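Mandelate racemase/muconate lactonizing enzyme-like protein (Rubrobacter xylanophilus DSM 9941, PDB 2QQ6) binds magnesium and probably acts as a lyase within the mandelate racemase/muconate lactonizing enzyme branch of the enolase superfamily. Local coordinates at residues B[37-42]-B[316-321]; B[72-77]-B[89-94]; B[125-130]-B[341-346]; B[325-330]-B[369-374]. All coordinates share one frame; numbering follows the deposited sequence.

Contact 1 of 4, residues B[37-42]-B[316-321]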
# COMPACT_ATOMS: atom_id res chain seq x y z
N GLU B 37 16.12 9.37 3.83
CA GLU B 37 16.28 8.24 2.91
C GLU B 37 15.08 7.29 2.93
O GLU B 37 14.63 6.88 4.00
CB GLU B 37 17.54 7.44 3.26
CG GLU B 37 17.90 6.40 2.24
CD GLU B 37 18.95 5.44 2.75
OE1 GLU B 37 19.63 5.79 3.74
OE2 GLU B 37 19.11 4.34 2.17
N CYS B 38 14.57 6.95 1.75
CA CYS B 38 13.43 6.04 1.64
C CYS B 38 13.92 4.60 1.69
O CYS B 38 15.10 4.32 1.46
CB CYS B 38 12.68 6.26 0.32
SG CYS B 38 11.70 7.78 0.17
N TYR B 39 13.00 3.69 2.00
CA TYR B 39 13.30 2.27 2.05
C TYR B 39 13.35 1.80 0.59
O TYR B 39 12.70 2.38 -0.28
CB TYR B 39 12.19 1.54 2.80
CG TYR B 39 12.15 0.04 2.60
CD1 TYR B 39 12.87 -0.82 3.43
CD2 TYR B 39 11.40 -0.52 1.56
CE1 TYR B 39 12.84 -2.19 3.23
CE2 TYR B 39 11.37 -1.89 1.35
CZ TYR B 39 12.09 -2.72 2.19
OH TYR B 39 12.09 -4.08 1.97
N PRO B 40 14.14 0.77 0.31
CA PRO B 40 14.23 0.28 -1.07
C PRO B 40 12.96 -0.46 -1.50
O PRO B 40 12.89 -1.68 -1.45
CB PRO B 40 15.45 -0.63 -1.03
CG PRO B 40 15.46 -1.12 0.41
CD PRO B 40 15.16 0.14 1.17
N SER B 41 11.97 0.29 -1.94
CA SER B 41 10.72 -0.33 -2.36
C SER B 41 10.44 -0.22 -3.85
O SER B 41 10.58 0.86 -4.45
CB SER B 41 9.56 0.27 -1.57
OG SER B 41 8.35 -0.39 -1.87
N ALA B 42 10.07 -1.35 -4.45
CA ALA B 42 9.72 -1.42 -5.87
C ALA B 42 10.72 -0.63 -6.70
O ALA B 42 11.89 -0.53 -6.32
CB ALA B 42 8.32 -0.88 -6.07
N ALA B 316 12.25 -3.29 18.09
CA ALA B 316 13.48 -3.55 17.36
C ALA B 316 13.25 -3.38 15.87
O ALA B 316 13.09 -4.35 15.15
CB ALA B 316 13.97 -4.96 17.66
N PRO B 317 13.26 -2.14 15.39
CA PRO B 317 13.03 -1.84 13.98
C PRO B 317 13.90 -2.58 12.97
O PRO B 317 15.05 -2.91 13.23
CB PRO B 317 13.23 -0.33 13.92
CG PRO B 317 14.24 -0.08 14.98
CD PRO B 317 13.74 -0.95 16.11
N HIS B 318 13.30 -2.83 11.80
CA HIS B 318 13.94 -3.51 10.68
C HIS B 318 14.67 -2.39 9.94
O HIS B 318 14.10 -1.32 9.72
CB HIS B 318 12.84 -4.17 9.81
CG HIS B 318 13.33 -4.83 8.55
ND1 HIS B 318 13.22 -4.24 7.31
CD2 HIS B 318 13.88 -6.05 8.34
CE1 HIS B 318 13.67 -5.07 6.39
NE2 HIS B 318 14.08 -6.17 6.98
N ASN B 319 15.93 -2.62 9.58
CA ASN B 319 16.72 -1.60 8.90
C ASN B 319 17.44 -2.16 7.70
O ASN B 319 18.15 -3.16 7.81
CB ASN B 319 17.75 -1.02 9.87
CG ASN B 319 18.47 0.19 9.31
OD1 ASN B 319 18.93 0.20 8.17
ND2 ASN B 319 18.59 1.23 10.13
N VAL B 320 17.28 -1.51 6.56
CA VAL B 320 17.93 -1.96 5.34
C VAL B 320 18.40 -0.75 4.54
O VAL B 320 18.49 -0.79 3.31
CB VAL B 320 16.95 -2.81 4.50
CG1 VAL B 320 15.95 -1.92 3.80
CG2 VAL B 320 17.71 -3.65 3.53
N SER B 321 18.70 0.34 5.24
CA SER B 321 19.14 1.56 4.58
C SER B 321 20.58 1.94 4.89
O SER B 321 21.24 1.31 5.72
CB SER B 321 18.20 2.72 4.94
OG SER B 321 16.89 2.44 4.50

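Contact 2 of 4, residues B[72-77]-B[89-94]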
# COMPACT_ATOMS: atom_id res chain seq x y z
N LYS B 72 -0.99 15.77 6.52
CA LYS B 72 -1.45 16.54 5.38
C LYS B 72 -1.34 15.64 4.15
O LYS B 72 -2.30 15.46 3.40
CB LYS B 72 -0.58 17.79 5.23
CG LYS B 72 -0.71 18.56 3.92
CD LYS B 72 -1.80 19.60 3.97
CE LYS B 72 -1.67 20.58 2.79
NZ LYS B 72 -0.44 21.44 2.86
N MSE B 73 -0.16 15.07 3.97
CA MSE B 73 0.09 14.21 2.82
C MSE B 73 -0.63 12.88 2.94
O MSE B 73 -1.28 12.43 1.98
CB MSE B 73 1.58 13.97 2.64
CG MSE B 73 2.42 15.23 2.49
SE MSE B 73 4.33 14.75 2.41
CE MSE B 73 4.73 14.82 4.34
N ARG B 74 -0.51 12.26 4.11
CA ARG B 74 -1.15 10.98 4.33
C ARG B 74 -2.63 11.11 4.02
O ARG B 74 -3.18 10.35 3.23
CB ARG B 74 -0.96 10.51 5.77
CG ARG B 74 -0.70 9.01 5.91
CD ARG B 74 -1.12 8.55 7.28
NE ARG B 74 -2.56 8.76 7.44
CZ ARG B 74 -3.15 9.04 8.59
NH1 ARG B 74 -2.42 9.12 9.69
NH2 ARG B 74 -4.46 9.25 8.63
N ARG B 75 -3.28 12.08 4.64
CA ARG B 75 -4.70 12.28 4.39
C ARG B 75 -4.91 12.74 2.98
O ARG B 75 -5.97 12.48 2.39
CB ARG B 75 -5.30 13.31 5.34
CG ARG B 75 -5.27 12.85 6.75
CD ARG B 75 -6.00 13.75 7.70
NE ARG B 75 -5.57 13.38 9.04
CZ ARG B 75 -6.13 13.81 10.17
NH1 ARG B 75 -7.17 14.63 10.12
NH2 ARG B 75 -5.63 13.42 11.34
N TRP B 76 -3.91 13.43 2.42
CA TRP B 76 -4.03 13.93 1.06
C TRP B 76 -4.19 12.76 0.10
O TRP B 76 -4.82 12.90 -0.95
CB TRP B 76 -2.81 14.77 0.66
CG TRP B 76 -2.90 15.24 -0.77
CD1 TRP B 76 -2.27 14.69 -1.85
CD2 TRP B 76 -3.77 16.26 -1.30
NE1 TRP B 76 -2.70 15.30 -3.01
CE2 TRP B 76 -3.62 16.26 -2.70
CE3 TRP B 76 -4.67 17.17 -0.71
CZ2 TRP B 76 -4.34 17.13 -3.54
CZ3 TRP B 76 -5.38 18.04 -1.54
CH2 TRP B 76 -5.21 18.01 -2.94
N ASN B 77 -3.66 11.62 0.51
CA ASN B 77 -3.70 10.41 -0.31
C ASN B 77 -4.82 9.41 -0.00
O ASN B 77 -4.74 8.26 -0.43
CB ASN B 77 -2.35 9.70 -0.20
CG ASN B 77 -1.21 10.49 -0.85
OD1 ASN B 77 -1.12 10.57 -2.08
ND2 ASN B 77 -0.33 11.06 -0.03
N THR B 89 6.00 4.44 2.19
CA THR B 89 7.45 4.38 2.24
C THR B 89 8.01 5.68 1.70
O THR B 89 9.02 6.17 2.20
CB THR B 89 8.02 3.24 1.38
OG1 THR B 89 7.55 1.98 1.89
CG2 THR B 89 9.54 3.28 1.41
N ALA B 90 7.36 6.24 0.68
CA ALA B 90 7.78 7.50 0.09
C ALA B 90 7.69 8.62 1.15
O ALA B 90 8.70 9.25 1.50
CB ALA B 90 6.91 7.82 -1.09
N LEU B 91 6.49 8.87 1.66
CA LEU B 91 6.34 9.89 2.69
C LEU B 91 7.35 9.68 3.82
O LEU B 91 7.81 10.64 4.43
CB LEU B 91 4.93 9.85 3.29
CG LEU B 91 3.65 10.15 2.52
CD1 LEU B 91 2.51 10.07 3.50
CD2 LEU B 91 3.68 11.52 1.88
N SER B 92 7.68 8.43 4.11
CA SER B 92 8.62 8.15 5.19
C SER B 92 9.92 8.92 4.99
O SER B 92 10.50 9.43 5.95
CB SER B 92 8.92 6.64 5.28
OG SER B 92 7.80 5.90 5.72
N GLY B 93 10.36 8.99 3.73
CA GLY B 93 11.59 9.69 3.39
C GLY B 93 11.40 11.17 3.58
O GLY B 93 12.17 11.83 4.28
N ILE B 94 10.36 11.70 2.96
CA ILE B 94 10.06 13.11 3.10
C ILE B 94 9.92 13.48 4.58
O ILE B 94 10.32 14.56 4.99
CB ILE B 94 8.74 13.46 2.42
CG1 ILE B 94 8.78 12.99 0.97
CG2 ILE B 94 8.49 14.95 2.53
CD1 ILE B 94 7.46 13.16 0.24

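Contact 3 of 4, residues B[125-130]-B[341-346]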
# COMPACT_ATOMS: atom_id res chain seq x y z
N TYR B 125 22.41 -5.10 15.45
CA TYR B 125 22.48 -6.55 15.23
C TYR B 125 22.89 -6.72 13.76
O TYR B 125 22.51 -5.91 12.89
CB TYR B 125 21.16 -7.27 15.59
CG TYR B 125 19.98 -7.20 14.63
CD1 TYR B 125 19.94 -7.99 13.48
CD2 TYR B 125 18.84 -6.44 14.94
CE1 TYR B 125 18.81 -8.04 12.67
CE2 TYR B 125 17.70 -6.48 14.13
CZ TYR B 125 17.69 -7.30 13.00
OH TYR B 125 16.57 -7.40 12.21
N ALA B 126 23.70 -7.74 13.48
CA ALA B 126 24.18 -7.96 12.12
C ALA B 126 23.49 -9.09 11.37
O ALA B 126 23.45 -10.24 11.81
CB ALA B 126 25.69 -8.20 12.15
N ASP B 127 22.92 -8.73 10.22
CA ASP B 127 22.25 -9.70 9.37
C ASP B 127 23.37 -10.44 8.65
O ASP B 127 24.19 -9.83 7.95
CB ASP B 127 21.33 -8.98 8.38
CG ASP B 127 20.43 -9.93 7.61
OD1 ASP B 127 20.94 -10.68 6.75
OD2 ASP B 127 19.21 -9.93 7.88
N CYS B 128 23.44 -11.76 8.82
CA CYS B 128 24.49 -12.53 8.18
C CYS B 128 24.00 -13.21 6.93
O CYS B 128 24.26 -14.38 6.73
CB CYS B 128 25.03 -13.58 9.14
SG CYS B 128 25.72 -12.92 10.65
N ASN B 129 23.29 -12.47 6.09
CA ASN B 129 22.76 -13.01 4.84
C ASN B 129 22.64 -11.87 3.83
O ASN B 129 22.03 -12.02 2.77
CB ASN B 129 21.39 -13.64 5.09
CG ASN B 129 21.34 -15.11 4.73
OD1 ASN B 129 21.49 -15.48 3.56
ND2 ASN B 129 21.15 -15.97 5.73
N ALA B 130 23.27 -10.75 4.18
CA ALA B 130 23.25 -9.52 3.39
C ALA B 130 23.50 -9.59 1.88
O ALA B 130 22.81 -8.91 1.11
CB ALA B 130 24.22 -8.52 4.03
N VAL B 341 17.17 -3.72 19.83
CA VAL B 341 18.28 -3.72 18.88
C VAL B 341 17.87 -3.26 17.50
O VAL B 341 16.80 -3.60 17.01
CB VAL B 341 18.94 -5.11 18.70
CG1 VAL B 341 20.27 -5.17 19.44
CG2 VAL B 341 18.00 -6.21 19.15
N LEU B 342 18.76 -2.50 16.88
CA LEU B 342 18.52 -1.99 15.54
C LEU B 342 19.30 -2.88 14.56
O LEU B 342 20.37 -3.39 14.88
CB LEU B 342 18.98 -0.52 15.44
CG LEU B 342 18.94 0.17 14.08
CD1 LEU B 342 17.58 0.02 13.46
CD2 LEU B 342 19.29 1.62 14.25
N GLU B 343 18.73 -3.08 13.38
CA GLU B 343 19.35 -3.92 12.38
C GLU B 343 20.34 -3.20 11.48
O GLU B 343 20.17 -2.02 11.15
CB GLU B 343 18.29 -4.57 11.49
CG GLU B 343 18.83 -5.08 10.17
CD GLU B 343 17.82 -5.89 9.38
OE1 GLU B 343 16.61 -5.59 9.48
OE2 GLU B 343 18.23 -6.81 8.64
N TRP B 344 21.38 -3.93 11.10
CA TRP B 344 22.39 -3.44 10.18
C TRP B 344 22.42 -4.57 9.16
O TRP B 344 22.54 -5.74 9.53
CB TRP B 344 23.75 -3.26 10.86
CG TRP B 344 24.79 -2.70 9.91
CD1 TRP B 344 24.66 -1.59 9.11
CD2 TRP B 344 26.10 -3.23 9.65
NE1 TRP B 344 25.80 -1.40 8.37
CE2 TRP B 344 26.70 -2.39 8.68
CE3 TRP B 344 26.82 -4.32 10.14
CZ2 TRP B 344 27.99 -2.62 8.19
CZ3 TRP B 344 28.10 -4.55 9.65
CH2 TRP B 344 28.67 -3.70 8.69
N HIS B 345 22.29 -4.22 7.89
CA HIS B 345 22.25 -5.21 6.82
C HIS B 345 23.37 -4.94 5.81
O HIS B 345 23.27 -5.34 4.65
CB HIS B 345 20.86 -5.10 6.16
CG HIS B 345 20.49 -6.27 5.30
ND1 HIS B 345 21.11 -6.55 4.10
CD2 HIS B 345 19.53 -7.21 5.45
CE1 HIS B 345 20.54 -7.61 3.55
NE2 HIS B 345 19.58 -8.03 4.35
N ALA B 346 24.44 -4.28 6.25
CA ALA B 346 25.53 -3.95 5.33
C ALA B 346 26.92 -4.49 5.66
O ALA B 346 27.93 -3.89 5.30
CB ALA B 346 25.61 -2.44 5.17

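Contact 4 of 4, residues B[325-330]-B[369-374]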
# COMPACT_ATOMS: atom_id res chain seq x y z
N GLY B 325 19.27 6.74 6.50
CA GLY B 325 18.12 6.11 7.12
C GLY B 325 18.50 5.52 8.46
O GLY B 325 17.85 5.75 9.48
N THR B 326 19.58 4.75 8.46
CA THR B 326 20.06 4.11 9.66
C THR B 326 20.19 5.03 10.86
O THR B 326 19.72 4.70 11.95
CB THR B 326 21.41 3.46 9.42
OG1 THR B 326 21.30 2.56 8.33
CG2 THR B 326 21.87 2.72 10.67
N VAL B 327 20.84 6.17 10.68
CA VAL B 327 21.02 7.05 11.82
C VAL B 327 19.71 7.58 12.36
O VAL B 327 19.50 7.60 13.57
CB VAL B 327 21.97 8.20 11.51
CG1 VAL B 327 22.20 9.04 12.76
CG2 VAL B 327 23.30 7.65 11.02
N ALA B 328 18.82 8.02 11.47
CA ALA B 328 17.51 8.53 11.89
C ALA B 328 16.85 7.47 12.76
O ALA B 328 16.27 7.77 13.81
CB ALA B 328 16.65 8.82 10.67
N ALA B 329 16.95 6.22 12.32
CA ALA B 329 16.39 5.09 13.05
C ALA B 329 16.87 5.08 14.50
O ALA B 329 16.10 4.79 15.42
CB ALA B 329 16.77 3.81 12.37
N ALA B 330 18.15 5.39 14.70
CA ALA B 330 18.74 5.41 16.04
C ALA B 330 18.20 6.56 16.87
O ALA B 330 18.13 6.46 18.09
CB ALA B 330 20.26 5.51 15.94
N ILE B 369 25.96 2.52 17.87
CA ILE B 369 25.99 3.80 17.18
C ILE B 369 25.85 4.83 18.29
O ILE B 369 24.89 4.76 19.06
CB ILE B 369 24.83 3.96 16.18
CG1 ILE B 369 25.09 3.07 14.96
CG2 ILE B 369 24.70 5.42 15.77
CD1 ILE B 369 24.15 3.35 13.79
N GLU B 370 26.82 5.74 18.40
CA GLU B 370 26.81 6.78 19.42
C GLU B 370 26.16 8.02 18.83
O GLU B 370 26.47 8.39 17.70
CB GLU B 370 28.23 7.10 19.84
CG GLU B 370 28.38 7.74 21.22
CD GLU B 370 28.22 6.71 22.34
OE1 GLU B 370 28.92 5.68 22.30
OE2 GLU B 370 27.39 6.95 23.24
N LEU B 371 25.29 8.67 19.59
CA LEU B 371 24.63 9.85 19.06
C LEU B 371 25.06 11.17 19.68
O LEU B 371 25.11 11.34 20.90
CB LEU B 371 23.10 9.70 19.13
CG LEU B 371 22.49 9.27 17.79
CD1 LEU B 371 20.97 9.30 17.85
CD2 LEU B 371 22.99 10.22 16.69
N THR B 372 25.37 12.08 18.77
CA THR B 372 25.83 13.43 19.06
C THR B 372 24.71 14.37 19.45
O THR B 372 23.53 14.00 19.43
CB THR B 372 26.53 14.01 17.82
OG1 THR B 372 26.47 15.44 17.87
CG2 THR B 372 25.85 13.51 16.54
N GLU B 373 25.09 15.60 19.81
CA GLU B 373 24.13 16.64 20.16
C GLU B 373 24.04 17.64 19.00
O GLU B 373 23.45 18.72 19.11
CB GLU B 373 24.55 17.35 21.45
CG GLU B 373 24.53 16.42 22.66
CD GLU B 373 24.15 17.13 23.95
OE1 GLU B 373 24.85 18.09 24.34
OE2 GLU B 373 23.14 16.73 24.58
N GLU B 374 24.62 17.26 17.87
CA GLU B 374 24.58 18.11 16.69
C GLU B 374 23.15 18.15 16.16
O GLU B 374 22.52 17.11 15.97
CB GLU B 374 25.52 17.56 15.63
CG GLU B 374 26.99 17.65 16.03
CD GLU B 374 27.44 19.08 16.26
OE1 GLU B 374 27.62 19.81 15.26
OE2 GLU B 374 27.59 19.48 17.44

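Contact 1 of 4, residues B[37-42]-B[316-321]
V320 meets both Y39 and P40 through one methyl, CG1, which here makes an apolar link between the N-terminal domain and a loop at the mouth of the barrel. P40 and V320 reach toward each other tip to tip, CD of the proline ring lying 3.4 Å from V320 CG1, while Y39 crosses the same valine at a slant. A V320 chi1 of 76° sets CG1 between the backbone N and the carbonyl carbon and so toward the two rings. P40 CD also lies over one face of the Y39 ring, offset toward its rim. Farther along, Y39 CE1 lies 4.4 Å from H318 CE1, at the edge of the imidazole and near its plane. The other half of the contact is polar in composition but has no hydrogen bond across it: the carboxylate of E37 lies against S321, with OE2 3.3 Å from S321 CB. Behind this first shell, an Asx turn shapes the loop, S321 N donating to N319 OD1 over 2.9 Å at 166°. E37 OE1 accepts from S322 OG and from G325 N, in the first turn of helix 323-334. H318 ND1 is bonded to D291, consistent with the His-Asp pairs of mandelate racemase relatives, and Y39 OH to F79 O of the second subunit. The buried carboxylate of E37 is thus probably stabilised by a helix start, and a contact joined across the domains by apolar touch draws its polar ties from the surrounding residues, close to the magnesium site.

Contact 2 of 4, residues B[72-77]-B[89-94]
L91 pushes its two methyls against helix 66-76 between M73 and R74, and the contact is close on the first and looser on the second. The helices run nearly antiparallel, their local axes 163° apart and 10.9 Å from each other. On the close side M73, a selenomethionine, slides past L91 in the opposite direction, its CB and CG both touching L91 CD2, CG at 4.0 Å. The chain then bends at chi3 (-89°), which turns CE toward I94: the selenium lies 4.1 Å from I94 CD1, and CE 4.2 Å from I94 CG2. M54 and V51 add further apolar surface to this side. On the looser side R74 takes part through its backbone N, 3.8 Å from L91 CD1, and the base of its side chain; CG is 4.2 Å away where the side chains cross at about a right angle. Its guanidinium leads away to a salt bridge with E71, and the arginine packs on E248 of the second subunit. N77, just past the helix end, only approaches L91 CD2, 4.5 Å from ND2; that amide makes a weak hydrogen bond back to M73 O, and OD1 is bonded to T80. Cohesion between the helices therefore comes from methyl, methylene and selenium surfaces with no hydrogen bond between the segments; the polar ends of R74 and N77 find partners in helix 66-76 or just after it.

Contact 3 of 4, residues B[125-130]-B[341-346]
Y125 N donates to L342 O over 2.7 Å at 131°, a rung of a short parallel ladder. W344 N returns a bond to Y125 O at 2.9 Å, and D127 N bonds to W344 O at 3.1 Å. Y125 is thereby paired with E343, and A126 with W344. On the face that carries Y125 and E343, the glutamate CB lies over the phenol ring, offset toward its rim, as the two side chains cross. A Y125 chi1 of 78° sets CG between the backbone N and the carbonyl carbon, and the ring lies toward the neighbouring strand, where its CD2 edge meets V341 CB at 4.0 Å. The phenol oxygen is bonded to K169, and E343 OE1 accepts from N319 N. D127 and E343 lie side by side and point the same way, D127 OD2 3.4 Å from E343 OE2: two acceptors with carboxylate planes 15° apart. H345 runs alongside D127, its CD2 3.6 Å from D127 CG, and the ring also meets A130, whose CB is 3.7 Å from H345 ND1. On the other face W344 packs with F165 and W352. E343 sits about 6 Å from the magnesium ion, side chain to metal. First and last strands lying parallel, with polar side chains gathered at their C-terminal ends, are what is expected where the modified TIM barrel of the enolase superfamily closes around its metal-binding active site.

Contact 4 of 4, residues B[325-330]-B[369-374]
A330 and I369 mark the nearest backbone approach, 7.5 Å between their CA atoms, where helix 323-334 passes the end of strand 368-370 and the chain that follows it. Such spacing leaves the joining to side chains: three residues of the helix meet two of the strand region. T326 turns its methyl to the tip of I369: CG2 lies 3.9 Å from I369 CD1, the side chains crossing at about a right angle. With CG1 of I369 anti to the carbonyl carbon (chi1 -73°) and CD1 extended beyond it, the isoleucine reaches one turn back along the helix, while its branch CG2 stays 4.4 Å from A330 CB. The hydroxyl of T326 bonds to S322 O, just before the helix. L371 also meets A330. Its CD1 is 4.3 Å from A330 CB and 4.0 Å from A330 O, and its CD2 meets V327 CG1 at 4.2 Å across an oblique crossing. The small alanine is thus touched by both branched residues, and no hydrogen bond spans the segments. Beyond L371 the chain forms an ST turn, E374 N to T372 OG1 at 2.6 Å. I369 and L371 are backbone-bonded to V122 in strand 121-127 and to R120 just before it. The contact therefore joins a strand paired antiparallel with the first barrel strand to the helix preceding strand 342-344 in the TIM-like domain of this superfamily.

All four contacts are buried, yet their chemistry follows their place in the fold. Contacts 1 and 3 lie nearest the chain centre and the magnesium site, and both include a buried carboxylate; N319 N and E343 OE1 tie them together by a probable hydrogen bond. Only contact 3 is knit by backbone bonds. Contacts 2 and 4, farther out and away from the annotated sites, rely on apolar side chains, between two helices in one and helix and strand in the other. Helix 323-334 links contact 4 to contact 1 through G325 and E37, and L342 packs contact 3 onto it. Contacts 1 and 2 touch each other at C38 and Y39, and both meet the second subunit.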